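Local coordinates for lipase (PDB 5AH0), which hydrolyses ester bonds as a lipase of the alpha/beta-hydrolase clan, and also hydrolyses the polyester poly(butylene adipate-co-terephthalate), at residues Phe12-Lys24 and Leu186-Phe200. Numbering follows the deposited sequence.
Sequences FMGWGRNEVLGLK and LASFTGAGEKLIYDF
Leu186 lays its CD1 methyl over one face of the Trp15 indole, 4.0 Å from the centroid of the six-membered ring. Val20 CG2 rests on an indole face too. Trp15 NE1 gives a hydrogen bond to Leu23 O (3.0 Å), which lies near the plane of the indole; this fixes the ring's rotation. One turn on, Phe189 meets Leu23 CD1 at its ring edge. Thr190 CG2 touches Val20 CG1, the two side chains crossing at about a right angle. Thr190 OG1 bonds back to Leu186 O, and accepts from Ala192 N in an ST turn. Leu196 CD1 also touches Val20 CG1. Ile197 O takes a hydrogen bond from Val20 N (2.8 Å), and Ile197 CD1 meets Leu21 CD1. Tyr198 has CG anti to its backbone N (chi1 -167°), which carries the ring alongside Val20 and brings OH to Met13 O (2.6 Å), above the carbonyl plane. Asp199 N makes a weak bond to Glu19 OE2 (3.0 Å), while Glu19 OE1 takes a nearly straight bond from Gly16 N (2.7 Å). The carboxylate of Asp199 itself pairs with Arg87. Phe200 receives Met13 CE at its ring edge. The loop leaves strand 6-9 of the central parallel sheet of the alpha/beta-hydrolase fold, and here packs on helix 173-190 and the chain after it. Met13 also packs on that helix, and Phe200 reaches across to helix 215-223.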
ATOM      1  N   PHE A  12      -3.107   2.747  -1.590  1.00 49.60           N
ATOM      2  CA  PHE A  12      -4.352   3.461  -1.336  1.00 47.23           C
ATOM      3  C   PHE A  12      -5.337   3.335  -2.512  1.00 44.73           C
ATOM      4  O   PHE A  12      -4.989   3.652  -3.638  1.00 41.90           O
ATOM      5  CB  PHE A  12      -4.005   4.921  -1.022  1.00 47.78           C
ATOM      6  CG  PHE A  12      -5.185   5.840  -0.918  1.00 47.73           C
ATOM      7  CD1 PHE A  12      -6.318   5.482  -0.204  1.00 52.20           C
ATOM      8  CD2 PHE A  12      -5.146   7.082  -1.529  1.00 43.56           C
ATOM      9  CE1 PHE A  12      -7.405   6.348  -0.113  1.00 52.81           C
ATOM     10  CE2 PHE A  12      -6.218   7.949  -1.447  1.00 47.48           C
ATOM     11  CZ  PHE A  12      -7.351   7.584  -0.734  1.00 51.82           C
ATOM     12  N   MET A  13      -6.553   2.864  -2.228  1.00 45.49           N
ATOM     13  CA  MET A  13      -7.615   2.643  -3.224  1.00 43.87           C
ATOM     14  C   MET A  13      -7.311   1.531  -4.213  1.00 44.41           C
ATOM     15  O   MET A  13      -8.034   1.359  -5.198  1.00 43.13           O
ATOM     16  CB  MET A  13      -7.920   3.916  -4.016  1.00 41.35           C
ATOM     17  CG  MET A  13      -8.395   5.096  -3.190  1.00 40.52           C
ATOM     18  SD  MET A  13      -9.945   4.763  -2.374  1.00 53.60           S
ATOM     19  CE  MET A  13     -11.016   4.262  -3.721  1.00 37.83           C
ATOM     20  N   GLY A  14      -6.256   0.771  -3.949  1.00 45.24           N
ATOM     21  CA  GLY A  14      -5.916  -0.372  -4.781  1.00 42.73           C
ATOM     22  C   GLY A  14      -6.993  -1.439  -4.734  1.00 44.04           C
ATOM     23  O   GLY A  14      -7.791  -1.469  -3.793  1.00 48.85           O
ATOM     24  N   TRP A  15      -7.011  -2.309  -5.747  1.00 45.43           N
ATOM     25  CA  TRP A  15      -8.053  -3.336  -5.919  1.00 46.74           C
ATOM     26  C   TRP A  15      -7.493  -4.707  -6.319  1.00 48.43           C
ATOM     27  O   TRP A  15      -6.396  -4.802  -6.870  1.00 48.38           O
ATOM     28  CB  TRP A  15      -9.074  -2.874  -6.968  1.00 45.51           C
ATOM     29  CG  TRP A  15      -8.477  -2.666  -8.317  1.00 42.69           C
ATOM     30  CD1 TRP A  15      -8.409  -3.576  -9.342  1.00 42.94           C
ATOM     31  CD2 TRP A  15      -7.856  -1.469  -8.804  1.00 42.13           C
ATOM     32  NE1 TRP A  15      -7.772  -3.015 -10.434  1.00 41.45           N
ATOM     33  CE2 TRP A  15      -7.439  -1.720 -10.134  1.00 41.67           C
ATOM     34  CE3 TRP A  15      -7.617  -0.208  -8.252  1.00 41.27           C
ATOM     35  CZ2 TRP A  15      -6.794  -0.756 -10.908  1.00 37.52           C
ATOM     36  CZ3 TRP A  15      -6.966   0.741  -9.023  1.00 38.14           C
ATOM     37  CH2 TRP A  15      -6.561   0.460 -10.333  1.00 36.37           C
ATOM     38  N   GLY A  16      -8.247  -5.769  -6.031  1.00 51.03           N
ATOM     39  CA  GLY A  16      -7.789  -7.127  -6.273  1.00 48.02           C
ATOM     40  C   GLY A  16      -8.170  -7.652  -7.645  1.00 53.79           C
ATOM     41  O   GLY A  16      -8.986  -7.052  -8.343  1.00 56.58           O
ATOM     42  N   ARG A  17      -7.600  -8.796  -8.012  1.00 55.47           N
ATOM     43  CA  ARG A  17      -7.706  -9.334  -9.369  1.00 54.28           C
ATOM     44  C   ARG A  17      -9.134  -9.731  -9.728  1.00 57.86           C
ATOM     45  O   ARG A  17      -9.485  -9.818 -10.902  1.00 57.59           O
ATOM     46  CB  ARG A  17      -6.775 -10.538  -9.519  1.00 53.17           C
ATOM     47  CG  ARG A  17      -5.325 -10.242  -9.140  1.00 49.50           C
ATOM     48  CD  ARG A  17      -4.480 -11.520  -9.056  1.00 46.82           C
ATOM     49  NE  ARG A  17      -4.618 -12.377 -10.235  1.00 49.28           N
ATOM     50  CZ  ARG A  17      -4.020 -12.168 -11.410  1.00 46.67           C
ATOM     51  NH1 ARG A  17      -3.232 -11.116 -11.596  1.00 39.84           N
ATOM     52  NH2 ARG A  17      -4.222 -13.017 -12.411  1.00 49.60           N
ATOM     53  N   ASN A  18      -9.955  -9.976  -8.711  1.00 62.46           N
ATOM     54  CA  ASN A  18     -11.345 -10.356  -8.923  1.00 68.27           C
ATOM     55  C   ASN A  18     -12.251  -9.130  -8.996  1.00 70.58           C
ATOM     56  O   ASN A  18     -13.475  -9.246  -9.043  1.00 76.03           O
ATOM     57  CB  ASN A  18     -11.800 -11.281  -7.803  1.00 78.24           C
ATOM     58  CG  ASN A  18     -11.009 -12.576  -7.767  1.00 88.91           C
ATOM     59  OD1 ASN A  18     -10.613 -13.106  -8.811  1.00 91.71           O
ATOM     60  ND2 ASN A  18     -10.756 -13.083  -6.561  1.00 92.97           N
ATOM     61  N   GLU A  19     -11.634  -7.953  -8.989  1.00 66.58           N
ATOM     62  CA  GLU A  19     -12.337  -6.684  -9.071  1.00 62.01           C
ATOM     63  C   GLU A  19     -11.905  -5.918 -10.310  1.00 60.78           C
ATOM     64  O   GLU A  19     -10.834  -6.184 -10.858  1.00 61.11           O
ATOM     65  CB  GLU A  19     -12.067  -5.837  -7.829  1.00 59.12           C
ATOM     66  CG  GLU A  19     -12.628  -6.393  -6.540  1.00 64.08           C
ATOM     67  CD  GLU A  19     -12.073  -5.675  -5.318  1.00 67.01           C
ATOM     68  OE1 GLU A  19     -10.833  -5.560  -5.205  1.00 63.64           O
ATOM     69  OE2 GLU A  19     -12.874  -5.230  -4.465  1.00 73.74           O
ATOM     70  N   VAL A  20     -12.734  -4.966 -10.736  1.00 58.36           N
ATOM     71  CA  VAL A  20     -12.418  -4.096 -11.863  1.00 55.69           C
ATOM     72  C   VAL A  20     -11.953  -4.922 -13.047  1.00 55.57           C
ATOM     73  O   VAL A  20     -10.782  -4.879 -13.426  1.00 53.91           O
ATOM     74  CB  VAL A  20     -11.326  -3.065 -11.502  1.00 51.47           C
ATOM     75  CG1 VAL A  20     -11.169  -2.031 -12.611  1.00 53.92           C
ATOM     76  CG2 VAL A  20     -11.665  -2.374 -10.198  1.00 45.27           C
ATOM     77  N   LEU A  21     -12.875  -5.692 -13.610  1.00 57.18           N
ATOM     78  CA  LEU A  21     -12.573  -6.512 -14.769  1.00 58.33           C
ATOM     79  C   LEU A  21     -11.979  -5.653 -15.866  1.00 58.54           C
ATOM     80  O   LEU A  21     -12.450  -4.543 -16.119  1.00 63.86           O
ATOM     81  CB  LEU A  21     -13.826  -7.222 -15.270  1.00 64.08           C
ATOM     82  CG  LEU A  21     -14.027  -8.632 -14.728  1.00 72.55           C
ATOM     83  CD1 LEU A  21     -14.111  -8.637 -13.205  1.00 75.23           C
ATOM     84  CD2 LEU A  21     -15.282  -9.241 -15.334  1.00 78.63           C
ATOM     85  N   GLY A  22     -10.929  -6.151 -16.500  1.00 53.52           N
ATOM     86  CA  GLY A  22     -10.371  -5.460 -17.637  1.00 53.61           C
ATOM     87  C   GLY A  22      -9.206  -4.559 -17.307  1.00 54.58           C
ATOM     88  O   GLY A  22      -8.554  -4.057 -18.211  1.00 63.72           O
ATOM     89  N   LEU A  23      -8.947  -4.333 -16.024  1.00 49.66           N
ATOM     90  CA  LEU A  23      -7.807  -3.515 -15.608  1.00 46.10           C
ATOM     91  C   LEU A  23      -7.166  -4.070 -14.339  1.00 48.30           C
ATOM     92  O   LEU A  23      -7.747  -4.006 -13.254  1.00 52.23           O
ATOM     93  CB  LEU A  23      -8.224  -2.059 -15.378  1.00 46.32           C
ATOM     94  CG  LEU A  23      -7.060  -1.055 -15.361  1.00 44.17           C
ATOM     95  CD1 LEU A  23      -6.506  -0.845 -16.759  1.00 45.26           C
ATOM     96  CD2 LEU A  23      -7.451   0.257 -14.754  1.00 41.08           C
ATOM     97  N   LYS A  24      -5.968  -4.622 -14.484  1.00 44.55           N
ATOM     98  CA  LYS A  24      -5.182  -5.082 -13.346  1.00 44.67           C
ATOM     99  C   LYS A  24      -4.501  -3.890 -12.667  1.00 44.25           C
ATOM    100  O   LYS A  24      -3.917  -3.033 -13.340  1.00 46.00           O
ATOM    101  CB  LYS A  24      -4.135  -6.094 -13.811  1.00 47.50           C
ATOM    102  CG  LYS A  24      -4.354  -7.516 -13.358  1.00 52.63           C
ATOM    103  CD  LYS A  24      -5.661  -8.079 -13.844  1.00 54.85           C
ATOM    104  CE  LYS A  24      -5.880  -9.431 -13.237  1.00 57.57           C
ATOM    105  NZ  LYS A  24      -7.191  -9.967 -13.644  1.00 66.35           N
ATOM    106  N   LEU A 186     -12.363   4.626 -12.640  1.00 45.65           N
ATOM    107  CA  LEU A 186     -12.235   3.233 -13.055  1.00 48.92           C
ATOM    108  C   LEU A 186     -13.461   2.759 -13.836  1.00 51.01           C
ATOM    109  O   LEU A 186     -13.338   2.094 -14.866  1.00 53.65           O
ATOM    110  CB  LEU A 186     -12.023   2.339 -11.840  1.00 51.46           C
ATOM    111  CG  LEU A 186     -10.725   2.525 -11.056  1.00 47.09           C
ATOM    112  CD1 LEU A 186     -10.684   1.525  -9.900  1.00 44.99           C
ATOM    113  CD2 LEU A 186      -9.502   2.390 -11.951  1.00 33.06           C
ATOM    114  N   ALA A 187     -14.642   3.120 -13.345  1.00 51.87           N
ATOM    115  CA  ALA A 187     -15.897   2.742 -13.988  1.00 54.08           C
ATOM    116  C   ALA A 187     -15.976   3.289 -15.403  1.00 59.45           C
ATOM    117  O   ALA A 187     -16.463   2.612 -16.297  1.00 67.51           O
ATOM    118  CB  ALA A 187     -17.090   3.214 -13.168  1.00 49.15           C
ATOM    119  N   SER A 188     -15.503   4.513 -15.611  1.00 56.98           N
ATOM    120  CA  SER A 188     -15.537   5.096 -16.947  1.00 56.62           C
ATOM    121  C   SER A 188     -14.520   4.443 -17.869  1.00 52.27           C
ATOM    122  O   SER A 188     -14.851   4.008 -18.968  1.00 54.98           O
ATOM    123  CB  SER A 188     -15.276   6.597 -16.890  1.00 59.24           C
ATOM    124  OG  SER A 188     -15.024   7.105 -18.191  1.00 61.54           O
ATOM    125  N   PHE A 189     -13.294   4.326 -17.377  1.00 48.27           N
ATOM    126  CA  PHE A 189     -12.164   3.856 -18.164  1.00 49.88           C
ATOM    127  C   PHE A 189     -12.319   2.417 -18.663  1.00 57.44           C
ATOM    128  O   PHE A 189     -11.832   2.081 -19.736  1.00 60.75           O
ATOM    129  CB  PHE A 189     -10.890   3.980 -17.339  1.00 48.95           C
ATOM    130  CG  PHE A 189      -9.637   3.692 -18.105  1.00 50.63           C
ATOM    131  CD1 PHE A 189      -9.200   4.554 -19.094  1.00 51.86           C
ATOM    132  CD2 PHE A 189      -8.876   2.577 -17.813  1.00 52.91           C
ATOM    133  CE1 PHE A 189      -8.041   4.293 -19.800  1.00 51.84           C
ATOM    134  CE2 PHE A 189      -7.712   2.318 -18.512  1.00 53.90           C
ATOM    135  CZ  PHE A 189      -7.297   3.179 -19.505  1.00 52.28           C
ATOM    136  N   THR A 190     -12.947   1.560 -17.866  1.00 56.58           N
ATOM    137  CA  THR A 190     -13.229   0.199 -18.303  1.00 55.43           C
ATOM    138  C   THR A 190     -14.549   0.100 -19.071  1.00 57.19           C
ATOM    139  O   THR A 190     -14.763  -0.838 -19.831  1.00 58.11           O
ATOM    140  CB  THR A 190     -13.285  -0.769 -17.116  1.00 53.31           C
ATOM    141  OG1 THR A 190     -14.371  -0.406 -16.251  1.00 59.12           O
ATOM    142  CG2 THR A 190     -11.975  -0.733 -16.348  1.00 43.61           C
ATOM    143  N   GLY A 191     -15.442   1.060 -18.871  1.00 56.92           N
ATOM    144  CA  GLY A 191     -16.745   0.975 -19.502  1.00 58.62           C
ATOM    145  C   GLY A 191     -17.725   0.207 -18.632  1.00 59.74           C
ATOM    146  O   GLY A 191     -18.851  -0.088 -19.041  1.00 62.80           O
ATOM    147  N   ALA A 192     -17.284  -0.150 -17.431  1.00 59.69           N
ATOM    148  CA  ALA A 192     -18.130  -0.878 -16.490  1.00 64.29           C
ATOM    149  C   ALA A 192     -19.338  -0.068 -16.034  1.00 67.27           C
ATOM    150  O   ALA A 192     -20.399  -0.639 -15.763  1.00 66.99           O
ATOM    151  CB  ALA A 192     -17.319  -1.316 -15.281  1.00 63.39           C
ATOM    152  N   GLY A 193     -19.176   1.252 -15.938  1.00 66.82           N
ATOM    153  CA  GLY A 193     -20.240   2.099 -15.432  1.00 68.43           C
ATOM    154  C   GLY A 193     -20.627   1.659 -14.030  1.00 69.69           C
ATOM    155  O   GLY A 193     -19.770   1.260 -13.242  1.00 68.83           O
ATOM    156  N   GLU A 194     -21.922   1.693 -13.735  1.00 74.42           N
ATOM    157  CA  GLU A 194     -22.433   1.322 -12.412  1.00 82.25           C
ATOM    158  C   GLU A 194     -22.219  -0.147 -12.053  1.00 80.70           C
ATOM    159  O   GLU A 194     -22.378  -0.531 -10.892  1.00 80.48           O
ATOM    160  CB  GLU A 194     -23.928   1.642 -12.314  1.00 94.05           C
ATOM    161  CG  GLU A 194     -24.236   3.100 -12.017  1.00101.45           C
ATOM    162  CD  GLU A 194     -23.946   3.484 -10.571  1.00106.15           C
ATOM    163  OE1 GLU A 194     -23.948   2.590  -9.697  1.00110.02           O
ATOM    164  OE2 GLU A 194     -23.718   4.686 -10.311  1.00105.57           O
ATOM    165  N   LYS A 195     -21.866  -0.971 -13.035  1.00 77.95           N
ATOM    166  CA  LYS A 195     -21.682  -2.390 -12.766  1.00 73.37           C
ATOM    167  C   LYS A 195     -20.241  -2.740 -12.422  1.00 68.95           C
ATOM    168  O   LYS A 195     -19.877  -3.909 -12.409  1.00 71.29           O
ATOM    169  CB  LYS A 195     -22.167  -3.242 -13.944  1.00 72.63           C
ATOM    170  CG  LYS A 195     -23.685  -3.260 -14.094  1.00 76.79           C
ATOM    171  CD  LYS A 195     -24.139  -4.430 -14.963  1.00 79.28           C
ATOM    172  CE  LYS A 195     -25.660  -4.610 -14.930  1.00 83.34           C
ATOM    173  NZ  LYS A 195     -26.103  -5.836 -15.668  1.00 85.82           N
ATOM    174  N   LEU A 196     -19.433  -1.725 -12.130  1.00 64.49           N
ATOM    175  CA  LEU A 196     -18.040  -1.938 -11.743  1.00 61.77           C
ATOM    176  C   LEU A 196     -17.930  -2.785 -10.479  1.00 66.68           C
ATOM    177  O   LEU A 196     -18.577  -2.506  -9.471  1.00 72.63           O
ATOM    178  CB  LEU A 196     -17.344  -0.596 -11.514  1.00 55.69           C
ATOM    179  CG  LEU A 196     -15.889  -0.630 -11.045  1.00 51.17           C
ATOM    180  CD1 LEU A 196     -14.938  -0.897 -12.214  1.00 45.84           C
ATOM    181  CD2 LEU A 196     -15.536   0.705 -10.377  1.00 49.34           C
ATOM    182  N   ILE A 197     -17.110  -3.824 -10.529  1.00 63.76           N
ATOM    183  CA  ILE A 197     -16.866  -4.627  -9.344  1.00 61.01           C
ATOM    184  C   ILE A 197     -15.768  -3.964  -8.521  1.00 61.10           C
ATOM    185  O   ILE A 197     -14.596  -3.972  -8.896  1.00 62.65           O
ATOM    186  CB  ILE A 197     -16.478  -6.061  -9.701  1.00 59.65           C
ATOM    187  CG1 ILE A 197     -17.511  -6.646 -10.668  1.00 60.47           C
ATOM    188  CG2 ILE A 197     -16.346  -6.908  -8.437  1.00 57.55           C
ATOM    189  CD1 ILE A 197     -17.190  -8.040 -11.146  1.00 59.06           C
ATOM    190  N   TYR A 198     -16.168  -3.340  -7.423  1.00 59.85           N
ATOM    191  CA  TYR A 198     -15.234  -2.686  -6.524  1.00 56.79           C
ATOM    192  C   TYR A 198     -15.801  -2.741  -5.117  1.00 57.44           C
ATOM    193  O   TYR A 198     -16.985  -2.487  -4.910  1.00 61.14           O
ATOM    194  CB  TYR A 198     -14.975  -1.238  -6.955  1.00 50.41           C
ATOM    195  CG  TYR A 198     -13.791  -0.592  -6.269  1.00 45.36           C
ATOM    196  CD1 TYR A 198     -13.882  -0.148  -4.950  1.00 45.17           C
ATOM    197  CD2 TYR A 198     -12.581  -0.413  -6.939  1.00 45.45           C
ATOM    198  CE1 TYR A 198     -12.794   0.456  -4.308  1.00 44.14           C
ATOM    199  CE2 TYR A 198     -11.480   0.189  -6.306  1.00 42.75           C
ATOM    200  CZ  TYR A 198     -11.604   0.619  -4.992  1.00 45.36           C
ATOM    201  OH  TYR A 198     -10.538   1.206  -4.359  1.00 50.90           O
ATOM    202  N   ASP A 199     -14.965  -3.092  -4.149  1.00 56.01           N
ATOM    203  CA  ASP A 199     -15.427  -3.234  -2.779  1.00 60.30           C
ATOM    204  C   ASP A 199     -14.488  -2.577  -1.772  1.00 58.44           C
ATOM    205  O   ASP A 199     -13.284  -2.817  -1.796  1.00 56.46           O
ATOM    206  CB  ASP A 199     -15.595  -4.708  -2.432  1.00 67.82           C
ATOM    207  CG  ASP A 199     -15.993  -4.908  -0.987  1.00 77.27           C
ATOM    208  OD1 ASP A 199     -16.737  -4.049  -0.457  1.00 82.39           O
ATOM    209  OD2 ASP A 199     -15.558  -5.908  -0.383  1.00 80.61           O
ATOM    210  N   PHE A 200     -15.037  -1.778  -0.861  1.00 59.49           N
ATOM    211  CA  PHE A 200     -14.178  -1.044   0.060  1.00 60.00           C
ATOM    212  C   PHE A 200     -13.689  -1.895   1.216  1.00 63.61           C
ATOM    213  O   PHE A 200     -12.760  -1.500   1.934  1.00 62.86           O
ATOM    214  CB  PHE A 200     -14.886   0.208   0.564  1.00 59.92           C
ATOM    215  CG  PHE A 200     -15.101   1.224  -0.516  1.00 62.10           C
ATOM    216  CD1 PHE A 200     -14.045   2.000  -0.964  1.00 60.44           C
ATOM    217  CD2 PHE A 200     -16.347   1.396  -1.093  1.00 64.62           C
ATOM    218  CE1 PHE A 200     -14.225   2.927  -1.969  1.00 60.95           C
ATOM    219  CE2 PHE A 200     -16.538   2.326  -2.094  1.00 62.30           C
ATOM    220  CZ  PHE A 200     -15.473   3.088  -2.537  1.00 62.41           C
TER